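Local coordinates for DUF4442 domain-containing protein (Pseudomonas aeruginosa, PDB 1YOC) that is of unknown function but resembles PaaI-type hotdog thioesterases, and so may hydrolyse acyl thioesters, at the interface of chains A and B. Residues are numbered along the deposited sequence; one frame, centred on the assembly and turned at random. Chains: chain A/B, hypothetical protein PA1835.

The interface of chains A and B. Residues chain A 26, 28-29, 68, 71; chain B 55, 62-64.
At the hotdog-type dimer interface of this PaaI-like thioesterase relative, the segment B:His62, B:Ala63, B:Ile64 stands where PaaI-type enzymes carry their HGG motif, and B:His62, the residue just ahead of helix 63-81, enters a pocket built by A:Tyr28 and A:Phe29 of the 3-10 helix 27-32 together with A:Asn68 and A:Glu71 of the partner's helix 63-81. It is a worked example of one flat side chain gripped by differently turned neighbours. With CG swung away from its own backbone N (chi1 -165°), the imidazole points CE1 into the face of the A:Phe29 ring; CE1 of B:His62 lies 3.4 Å from CE1 of A:Phe29, toward the rim, and the planes stand almost perpendicular, 87° apart. A:Tyr28 covers a face of the same imidazole: its CB sits 3.9 Å from the ring centroid as a CH-pi contact, and its CD2 lies over the rim of that face, the phenol being inclined by 58°. Beside them, ND2 of the A:Asn68 amide comes to 3.4 Å from NE2 of B:His62, but the amide is turned nearly at right angles to the imidazole, and the approach is best read as a polar contact. The A:Glu71 carboxylate remains further off, OE2 4.4 Å from NE2 of B:His62.

B:Ile64, at the start of that helix, packs with both branches: CG2 rests 3.6 Å from CA of A:Asn68, while the B:Ile64 and A:Glu71 side chains pass in opposite directions, CG1 of B:Ile64 3.7 Å from CB of A:Glu71. Backbone pairing secures the other end of the patch, where the amide N of A:Tyr28 donates a hydrogen bond of 3.0 Å to O of B:Leu55.

A:Glu71 follows its own chain's copy of the histidine by nine residues, the position of the catalytic acidic residue in PaaI. Repeated by the two-fold axis, the patch thus probably forms part of a composite active site between subunits, whose substrate the structure alone does not show, and it also helps hold the dimer together.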
loop_
_atom_site.group_PDB
_atom_site.type_symbol
_atom_site.label_atom_id
_atom_site.label_comp_id
_atom_site.label_asym_id
_atom_site.label_seq_id
_atom_site.Cartn_x
_atom_site.Cartn_y
_atom_site.Cartn_z
ATOM N N ALA A 26 -7.212 -4.538 -12.581
ATOM C CA ALA A 26 -6.392 -3.558 -11.828
ATOM C C ALA A 26 -5.130 -4.364 -11.576
ATOM O O ALA A 26 -4.981 -4.992 -10.534
ATOM C CB ALA A 26 -7.125 -3.171 -10.484
ATOM N N TYR A 28 -2.076 -3.956 -10.538
ATOM C CA TYR A 28 -1.245 -3.919 -9.340
ATOM C C TYR A 28 -1.724 -4.898 -8.288
ATOM O O TYR A 28 -0.920 -5.352 -7.482
ATOM C CB TYR A 28 -1.136 -2.509 -8.755
ATOM C CG TYR A 28 0.014 -2.445 -7.771
ATOM C CD1 TYR A 28 1.308 -2.815 -8.173
ATOM C CD2 TYR A 28 -0.198 -2.072 -6.438
ATOM C CE1 TYR A 28 2.376 -2.812 -7.269
ATOM C CE2 TYR A 28 0.870 -2.067 -5.519
ATOM C CZ TYR A 28 2.142 -2.435 -5.943
ATOM O OH TYR A 28 3.180 -2.438 -5.034
ATOM N N PHE A 29 -3.009 -5.259 -8.302
ATOM C CA PHE A 29 -3.464 -6.264 -7.308
ATOM C C PHE A 29 -2.854 -7.641 -7.586
ATOM O O PHE A 29 -2.677 -8.468 -6.675
ATOM C CB PHE A 29 -4.980 -6.411 -7.305
ATOM C CG PHE A 29 -5.731 -5.226 -6.723
ATOM C CD1 PHE A 29 -5.366 -4.681 -5.502
ATOM C CD2 PHE A 29 -6.848 -4.710 -7.373
ATOM C CE1 PHE A 29 -6.115 -3.640 -4.931
ATOM C CE2 PHE A 29 -7.605 -3.664 -6.812
ATOM C CZ PHE A 29 -7.236 -3.129 -5.579
ATOM N N ASN A 68 -2.363 -3.457 0.104
ATOM C CA ASN A 68 -2.912 -3.801 -1.213
ATOM C C ASN A 68 -4.114 -4.722 -1.014
ATOM O O ASN A 68 -5.137 -4.545 -1.671
ATOM C CB ASN A 68 -1.838 -4.510 -2.044
ATOM C CG ASN A 68 -1.949 -4.229 -3.585
ATOM O OD1 ASN A 68 -1.175 -4.782 -4.381
ATOM N ND2 ASN A 68 -2.850 -3.361 -3.974
ATOM N N GLU A 71 -7.048 -2.664 0.279
ATOM C CA GLU A 71 -7.653 -1.865 -0.784
ATOM C C GLU A 71 -8.581 -2.750 -1.652
ATOM O O GLU A 71 -9.712 -2.347 -2.004
ATOM C CB GLU A 71 -6.527 -1.285 -1.654
ATOM C CG GLU A 71 -7.020 -0.581 -2.887
ATOM C CD GLU A 71 -7.275 0.921 -2.674
ATOM O OE1 GLU A 71 -7.642 1.357 -1.569
ATOM O OE2 GLU A 71 -7.126 1.668 -3.662
ATOM N N LEU B 55 -0.862 -0.450 -12.639
ATOM C CA LEU B 55 -2.106 0.287 -12.855
ATOM C C LEU B 55 -3.286 -0.226 -12.033
ATOM O O LEU B 55 -3.259 -1.360 -11.524
ATOM C CB LEU B 55 -2.497 0.240 -14.359
ATOM C CG LEU B 55 -1.369 0.727 -15.288
ATOM C CD1 LEU B 55 -1.837 0.694 -16.742
ATOM C CD2 LEU B 55 -0.938 2.147 -14.874
ATOM N N HIS B 62 -1.707 2.855 -9.620
ATOM C CA HIS B 62 -2.472 2.362 -8.486
ATOM C C HIS B 62 -2.123 3.044 -7.182
ATOM O O HIS B 62 -0.951 3.256 -6.880
ATOM C CB HIS B 62 -2.230 0.860 -8.378
ATOM C CG HIS B 62 -3.204 0.153 -7.507
ATOM N ND1 HIS B 62 -4.135 -0.743 -7.999
ATOM C CD2 HIS B 62 -3.278 0.082 -6.158
ATOM C CE1 HIS B 62 -4.721 -1.361 -6.986
ATOM N NE2 HIS B 62 -4.215 -0.879 -5.858
ATOM N N ALA B 63 -3.170 3.376 -6.439
ATOM C CA ALA B 63 -3.027 4.029 -5.128
ATOM C C ALA B 63 -2.000 3.315 -4.238
ATOM O O ALA B 63 -1.207 3.977 -3.518
ATOM C CB ALA B 63 -4.406 4.035 -4.394
ATOM N N ILE B 64 -2.021 1.987 -4.258
ATOM C CA ILE B 64 -1.127 1.246 -3.371
ATOM C C ILE B 64 0.308 1.215 -3.907
ATOM O O ILE B 64 1.246 1.049 -3.127
ATOM C CB ILE B 64 -1.732 -0.153 -3.031
ATOM C CG1 ILE B 64 -3.172 0.048 -2.484
ATOM C CG2 ILE B 64 -0.889 -0.870 -1.937
ATOM C CD1 ILE B 64 -3.232 0.925 -1.128
#